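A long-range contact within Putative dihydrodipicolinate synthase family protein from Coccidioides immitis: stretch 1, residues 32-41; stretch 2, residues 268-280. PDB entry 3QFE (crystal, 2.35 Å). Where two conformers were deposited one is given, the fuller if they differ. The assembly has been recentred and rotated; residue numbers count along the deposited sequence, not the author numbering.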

ATOM      1  N   ALA A  32      11.856  -0.024 -16.758  1.00 30.34           N
ATOM      2  CA  ALA A  32      13.096   0.666 -16.412  1.00 30.61           C
ATOM      3  C   ALA A  32      12.805   1.807 -15.425  1.00 30.06           C
ATOM      4  O   ALA A  32      13.468   1.918 -14.381  1.00 30.47           O
ATOM      5  N   SER A  33      11.818   2.646 -15.725  1.00 29.19           N
ATOM      6  CA  SER A  33      11.463   3.677 -14.766  1.00 28.59           C
ATOM      7  C   SER A  33      10.914   3.088 -13.466  1.00 27.91           C
ATOM      8  O   SER A  33      11.281   3.527 -12.376  1.00 27.40           O
ATOM      9  N   GLN A  34      10.047   2.084 -13.588  1.00 27.11           N
ATOM     10  CA  GLN A  34       9.448   1.429 -12.442  1.00 25.42           C
ATOM     11  C   GLN A  34      10.498   0.894 -11.469  1.00 25.02           C
ATOM     12  O   GLN A  34      10.334   1.004 -10.253  1.00 24.84           O
ATOM     13  N   GLU A  35      11.539   0.263 -11.994  1.00 25.30           N
ATOM     14  CA  GLU A  35      12.597  -0.258 -11.137  1.00 26.52           C
ATOM     15  C   GLU A  35      13.332   0.873 -10.366  1.00 26.50           C
ATOM     16  O   GLU A  35      13.565   0.736  -9.160  1.00 26.41           O
ATOM     17  N   ARG A  36      13.666   1.963 -11.066  1.00 26.39           N
ATOM     18  CA  ARG A  36      14.282   3.137 -10.450  0.60 27.01           C
ATOM     19  C   ARG A  36      13.442   3.651  -9.310  1.00 26.59           C
ATOM     20  O   ARG A  36      13.967   3.991  -8.248  1.00 26.96           O
ATOM     21  N   TYR A  37      12.130   3.696  -9.534  1.00 26.27           N
ATOM     22  CA  TYR A  37      11.185   4.292  -8.600  1.00 25.93           C
ATOM     23  C   TYR A  37      10.996   3.436  -7.351  1.00 25.77           C
ATOM     24  O   TYR A  37      11.104   3.934  -6.242  1.00 25.39           O
ATOM     25  N   TYR A  38      10.736   2.143  -7.537  1.00 26.09           N
ATOM     26  CA  TYR A  38      10.641   1.203  -6.423  1.00 26.28           C
ATOM     27  C   TYR A  38      11.916   1.212  -5.571  1.00 27.16           C
ATOM     28  O   TYR A  38      11.846   1.166  -4.336  1.00 27.25           O
ATOM     29  N   ALA A  39      13.081   1.229  -6.235  1.00 27.56           N
ATOM     30  CA  ALA A  39      14.352   1.199  -5.540  1.00 27.76           C
ATOM     31  C   ALA A  39      14.498   2.481  -4.707  1.00 28.36           C
ATOM     32  O   ALA A  39      14.868   2.432  -3.528  1.00 28.47           O
ATOM     33  N   TYR A  40      14.161   3.619  -5.299  1.00 28.39           N
ATOM     34  CA  TYR A  40      14.207   4.877  -4.568  1.00 28.30           C
ATOM     35  C   TYR A  40      13.308   4.829  -3.315  1.00 28.64           C
ATOM     36  O   TYR A  40      13.726   5.242  -2.214  1.00 28.84           O
ATOM     37  N   LEU A  41      12.076   4.335  -3.471  1.00 28.01           N
ATOM     38  CA  LEU A  41      11.155   4.254  -2.322  1.00 27.69           C
ATOM     39  C   LEU A  41      11.699   3.334  -1.226  1.00 27.82           C
ATOM     40  O   LEU A  41      11.624   3.666  -0.035  1.00 28.97           O
ATOM     41  N   ALA A 268       1.337  13.811  -8.217  1.00 33.03           N
ATOM     42  CA  ALA A 268       2.170  14.304  -7.116  1.00 32.86           C
ATOM     43  C   ALA A 268       3.483  13.518  -7.086  1.00 31.71           C
ATOM     44  O   ALA A 268       4.550  14.091  -6.971  1.00 31.60           O
ATOM     45  N   ALA A 269       3.392  12.203  -7.224  1.00 31.09           N
ATOM     46  CA  ALA A 269       4.587  11.364  -7.299  1.00 29.95           C
ATOM     47  C   ALA A 269       5.441  11.784  -8.489  1.00 30.18           C
ATOM     48  O   ALA A 269       6.665  11.847  -8.378  1.00 29.91           O
ATOM     49  N   ALA A 270       4.797  12.117  -9.613  1.00 31.16           N
ATOM     50  CA  ALA A 270       5.532  12.517 -10.804  1.00 31.84           C
ATOM     51  C   ALA A 270       6.413  13.726 -10.519  1.00 33.60           C
ATOM     52  O   ALA A 270       7.548  13.803 -11.008  1.00 34.65           O
ATOM     53  N   ILE A 271       5.916  14.687  -9.745  1.00 34.12           N
ATOM     54  CA  ILE A 271       6.674  15.922  -9.648  1.00 34.31           C
ATOM     55  C   ILE A 271       7.518  16.017  -8.401  1.00 33.49           C
ATOM     56  O   ILE A 271       8.338  16.923  -8.267  1.00 33.58           O
ATOM     57  N   PHE A 272       7.324  15.079  -7.483  1.00 32.67           N
ATOM     58  CA  PHE A 272       8.128  15.071  -6.282  1.00 32.07           C
ATOM     59  C   PHE A 272       9.058  13.873  -6.259  1.00 31.75           C
ATOM     60  O   PHE A 272      10.208  13.988  -6.688  1.00 31.93           O
ATOM     61  N   SER A 273       8.556  12.722  -5.825  1.00 31.14           N
ATOM     62  CA  SER A 273       9.395  11.530  -5.663  1.00 30.81           C
ATOM     63  C   SER A 273      10.018  10.976  -6.957  1.00 30.10           C
ATOM     64  O   SER A 273      11.185  10.585  -6.955  1.00 30.17           O
ATOM     65  N   ALA A 274       9.254  10.930  -8.042  1.00 30.13           N
ATOM     66  CA  ALA A 274       9.773  10.403  -9.311  1.00 30.35           C
ATOM     67  C   ALA A 274      10.911  11.267  -9.861  1.00 31.35           C
ATOM     68  O   ALA A 274      11.933  10.745 -10.296  1.00 31.35           O
ATOM     69  N   LYS A 275      10.742  12.586  -9.823  1.00 32.74           N
ATOM     70  CA  LYS A 275      11.827  13.510 -10.135  1.00 33.58           C
ATOM     71  C   LYS A 275      13.004  13.297  -9.193  1.00 33.00           C
ATOM     72  O   LYS A 275      14.162  13.241  -9.655  1.00 33.48           O
ATOM     73  N   ALA A 276      12.747  13.130  -7.893  1.00 31.57           N
ATOM     74  CA  ALA A 276      13.880  12.893  -6.974  1.00 31.97           C
ATOM     75  C   ALA A 276      14.623  11.602  -7.335  1.00 32.04           C
ATOM     76  O   ALA A 276      15.819  11.476  -7.054  1.00 33.34           O
ATOM     77  N   ALA A 277      13.896  10.656  -7.936  1.00 30.42           N
ATOM     78  CA  ALA A 277      14.423   9.362  -8.333  1.00 29.55           C
ATOM     79  C   ALA A 277      15.110   9.425  -9.709  1.00 29.46           C
ATOM     80  O   ALA A 277      15.557   8.409 -10.224  1.00 29.06           O
ATOM     81  N   GLY A 278      15.182  10.620 -10.296  1.00 29.67           N
ATOM     82  CA  GLY A 278      15.839  10.807 -11.587  1.00 30.05           C
ATOM     83  C   GLY A 278      15.143  10.153 -12.781  1.00 30.34           C
ATOM     84  O   GLY A 278      15.795   9.705 -13.736  1.00 29.92           O
ATOM     85  N   ILE A 279      13.817  10.110 -12.731  1.00 29.58           N
ATOM     86  CA  ILE A 279      13.039   9.570 -13.835  1.00 30.46           C
ATOM     87  C   ILE A 279      12.612  10.737 -14.716  1.00 32.03           C
ATOM     88  O   ILE A 279      11.941  11.664 -14.239  1.00 32.15           O
ATOM     89  N   GLU A 280      13.044  10.710 -15.974  1.00 33.45           N
ATOM     90  CA  GLU A 280      12.725  11.757 -16.956  1.00 36.42           C
ATOM     91  C   GLU A 280      11.262  11.647 -17.437  1.00 36.59           C
ATOM     92  O   GLU A 280      10.718  10.525 -17.520  1.00 35.35           O
TER

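Stretch 1 is a single run of helix, and it meets stretch 2 with one side, through Ser-33, Arg-36, Tyr-37 and Tyr-40. Gln-34 and Glu-35 point away. Stretch 2 is helical at first and again from Ser-273 to Ala-276, then leaves the helix through a Schellman turn. The two stretches bury 476 Å² between them, and no clear hydrogen bond links them.

Ala-269 points toward stretch 1, and its CB lies 3.7 Å from Tyr-37 OH. Tyr-37 has chi1 t; its CA-to-CB bond runs sideways, but the end of the side chain comes nearer. Its hydroxyl is hydrogen-bonded elsewhere in the structure. Ala-270 points away, and Ile-271 and Phe-272 are out of reach.

Ser-273 points toward stretch 1 with chi1 p. Its OG sits at the edge of the Tyr-37 ring, 3.3 Å from Tyr-37 CE1. That OG also finds its hydrogen bond elsewhere in the structure. The backbone of Ser-273 touches a second ring, with its O 4.2 Å from Tyr-40 CE2. Ala-274 adds a looser contact: its CB is 4.4 Å from Tyr-37 CD1, and its N lies near the plane of that ring. The small side chains of Ala-269, Ser-273 and Ala-274 thus line the Tyr-37 ring.

Lys-275 is out of reach. Ala-276 points toward stretch 1, and its CB lies 3.5 Å from Tyr-40 OH. Tyr-40 also points toward its partner, with chi1 t. One face of its ring is covered by backbone, namely Ala-276 C and Ala-277 CA. Ala-277 points sideways, yet its CB packs 3.7 Å from Tyr-40 CB. The backbones are close here, with the CA atoms of Tyr-40 and Ala-277 5.9 Å apart.

Gly-278 has positive phi, which favours glycine. Its N bonds to Lys-275 O, and the next residue's N, that of Ile-279, bonds to Ala-274 O. Arg-36 reaches this turn with an extended side chain, chi1 m and then chi2 and chi3 t. Its NH2 is 3.4 Å from Gly-278 O.

Ile-279 is buried and has the largest covered area in the contact. Its chi1 is m and chi2 t. The CA-to-CB bond points sideways, but the end turns nearer to the helix. Its CD1 lies 3.6 Å from both Tyr-37 CB and Ser-33 O. Its CG1 is 4.1 Å from Arg-36 CB, and its CG2 is 3.9 Å from Ser-33 CB. Ser-33 points toward stretch 2 with chi1 m. Glu-280 makes no contact.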

ATOM      1  CB  ALA A  32      13.847   1.168 -17.674  1.00 30.46           C
ATOM      2  CB  SER A  33      10.498   4.674 -15.378  1.00 29.08           C
ATOM      3  OG  SER A  33      11.070   5.172 -16.576  1.00 30.86           O
ATOM      4  CB  GLN A  34       8.555   0.260 -12.903  1.00 25.40           C
ATOM      5  CG  GLN A  34       7.617  -0.218 -11.823  1.00 25.16           C
ATOM      6  CD  GLN A  34       6.491   0.761 -11.571  1.00 24.87           C
ATOM      7  OE1 GLN A  34       5.646   0.997 -12.434  1.00 27.40           O
ATOM      8  NE2 GLN A  34       6.482   1.344 -10.407  1.00 25.95           N
ATOM      9  CB  GLU A  35      13.596  -1.095 -11.931  1.00 26.93           C
ATOM     10  CG  GLU A  35      14.416  -2.018 -11.044  1.00 31.28           C
ATOM     11  CD  GLU A  35      15.611  -2.623 -11.755  1.00 39.01           C
ATOM     12  OE1 GLU A  35      15.626  -2.582 -12.991  1.00 45.26           O
ATOM     13  OE2 GLU A  35      16.546  -3.142 -11.093  1.00 42.59           O
ATOM     14  CB  ARG A  36      14.478   4.274 -11.462  0.60 27.40           C
ATOM     15  CG  ARG A  36      15.494   3.971 -12.519  0.60 28.81           C
ATOM     16  CD  ARG A  36      15.846   5.196 -13.337  0.60 31.21           C
ATOM     17  NE  ARG A  36      16.945   4.887 -14.250  0.60 33.75           N
ATOM     18  CZ  ARG A  36      17.396   5.719 -15.182  0.60 36.34           C
ATOM     19  NH1 ARG A  36      18.408   5.353 -15.965  0.60 37.47           N
ATOM     20  NH2 ARG A  36      16.836   6.916 -15.328  0.60 34.90           N
ATOM     21  CB  TYR A  37       9.849   4.531  -9.306  1.00 25.95           C
ATOM     22  CG  TYR A  37       8.787   5.166  -8.432  1.00 26.31           C
ATOM     23  CD1 TYR A  37       8.873   6.514  -8.052  1.00 28.90           C
ATOM     24  CD2 TYR A  37       7.710   4.426  -7.978  1.00 24.99           C
ATOM     25  CE1 TYR A  37       7.899   7.110  -7.255  1.00 27.67           C
ATOM     26  CE2 TYR A  37       6.730   5.002  -7.174  1.00 27.35           C
ATOM     27  CZ  TYR A  37       6.831   6.351  -6.815  1.00 30.17           C
ATOM     28  OH  TYR A  37       5.852   6.924  -6.013  1.00 31.17           O
ATOM     29  CB  TYR A  38      10.463  -0.216  -6.941  1.00 26.38           C
ATOM     30  CG  TYR A  38       9.110  -0.618  -7.520  1.00 26.76           C
ATOM     31  CD1 TYR A  38       7.934  -0.019  -7.121  1.00 26.83           C
ATOM     32  CD2 TYR A  38       9.031  -1.661  -8.437  1.00 29.00           C
ATOM     33  CE1 TYR A  38       6.711  -0.432  -7.646  1.00 29.29           C
ATOM     34  CE2 TYR A  38       7.817  -2.096  -8.953  1.00 29.73           C
ATOM     35  CZ  TYR A  38       6.667  -1.474  -8.555  1.00 29.97           C
ATOM     36  OH  TYR A  38       5.479  -1.894  -9.072  1.00 29.59           O
ATOM     37  CB  ALA A  39      15.483   1.039  -6.511  1.00 28.09           C
ATOM     38  CB  TYR A  40      13.778   6.030  -5.461  1.00 28.02           C
ATOM     39  CG  TYR A  40      13.889   7.355  -4.744  1.00 29.39           C
ATOM     40  CD1 TYR A  40      15.118   8.011  -4.646  1.00 28.64           C
ATOM     41  CD2 TYR A  40      12.776   7.934  -4.139  1.00 28.46           C
ATOM     42  CE1 TYR A  40      15.224   9.207  -3.983  1.00 30.63           C
ATOM     43  CE2 TYR A  40      12.878   9.132  -3.455  1.00 29.90           C
ATOM     44  CZ  TYR A  40      14.099   9.761  -3.378  1.00 30.63           C
ATOM     45  OH  TYR A  40      14.213  10.948  -2.706  1.00 30.56           O
ATOM     46  CB  LEU A  41       9.754   3.786  -2.737  1.00 27.29           C
ATOM     47  CG  LEU A  41       8.928   4.650  -3.689  1.00 27.76           C
ATOM     48  CD1 LEU A  41       7.599   3.947  -3.905  1.00 29.17           C
ATOM     49  CD2 LEU A  41       8.701   6.051  -3.149  1.00 26.52           C
ATOM     50  CB  ALA A 268       1.428  14.210  -5.789  1.00 32.71           C
ATOM     51  CB  ALA A 269       4.201   9.912  -7.409  1.00 28.74           C
ATOM     52  CB  ALA A 270       4.601  12.807 -11.956  1.00 32.04           C
ATOM     53  CB  ILE A 271       5.800  17.183  -9.856  1.00 36.03           C
ATOM     54  CG1 ILE A 271       4.667  17.246  -8.824  1.00 37.04           C
ATOM     55  CG2 ILE A 271       5.299  17.257 -11.313  1.00 36.25           C
ATOM     56  CD1 ILE A 271       4.252  18.666  -8.527  1.00 40.11           C
ATOM     57  CB  PHE A 272       7.256  15.206  -5.034  1.00 32.14           C
ATOM     58  CG  PHE A 272       6.519  16.514  -4.974  1.00 31.97           C
ATOM     59  CD1 PHE A 272       7.227  17.730  -4.905  1.00 31.55           C
ATOM     60  CD2 PHE A 272       5.119  16.552  -5.018  1.00 31.09           C
ATOM     61  CE1 PHE A 272       6.546  18.974  -4.867  1.00 31.38           C
ATOM     62  CE2 PHE A 272       4.420  17.783  -4.971  1.00 32.91           C
ATOM     63  CZ  PHE A 272       5.136  18.999  -4.901  1.00 33.01           C
ATOM     64  CB  SER A 273       8.600  10.423  -4.974  1.00 29.78           C
ATOM     65  OG  SER A 273       7.524  10.072  -5.810  1.00 30.97           O
ATOM     66  CB  ALA A 274       8.659  10.237 -10.351  1.00 29.84           C
ATOM     67  CB  LYS A 275      11.361  14.990 -10.127  1.00 35.69           C
ATOM     68  CG  LYS A 275      12.476  15.980 -10.515  1.00 38.47           C
ATOM     69  CD  LYS A 275      12.094  17.419 -10.240  1.00 45.89           C
ATOM     70  CE  LYS A 275      11.734  18.209 -11.506  1.00 49.35           C
ATOM     71  NZ  LYS A 275      11.814  19.711 -11.227  1.00 51.41           N
ATOM     72  CB  ALA A 276      13.440  12.845  -5.509  1.00 31.18           C
ATOM     73  CB  ALA A 277      13.297   8.316  -8.331  1.00 28.16           C
ATOM     74  CB  ILE A 279      11.821   8.796 -13.312  1.00 29.56           C
ATOM     75  CG1 ILE A 279      12.294   7.545 -12.555  1.00 29.57           C
ATOM     76  CG2 ILE A 279      10.861   8.445 -14.439  1.00 27.51           C
ATOM     77  CD1 ILE A 279      11.286   7.023 -11.525  1.00 28.38           C
ATOM     78  CB  GLU A 280      13.661  11.635 -18.164  1.00 37.83           C
ATOM     79  CG  GLU A 280      15.118  12.088 -17.901  1.00 44.22           C
ATOM     80  CD  GLU A 280      15.880  12.392 -19.194  1.00 52.30           C
ATOM     81  OE1 GLU A 280      16.517  13.480 -19.276  1.00 56.26           O
ATOM     82  OE2 GLU A 280      15.826  11.554 -20.134  1.00 55.39           O
TER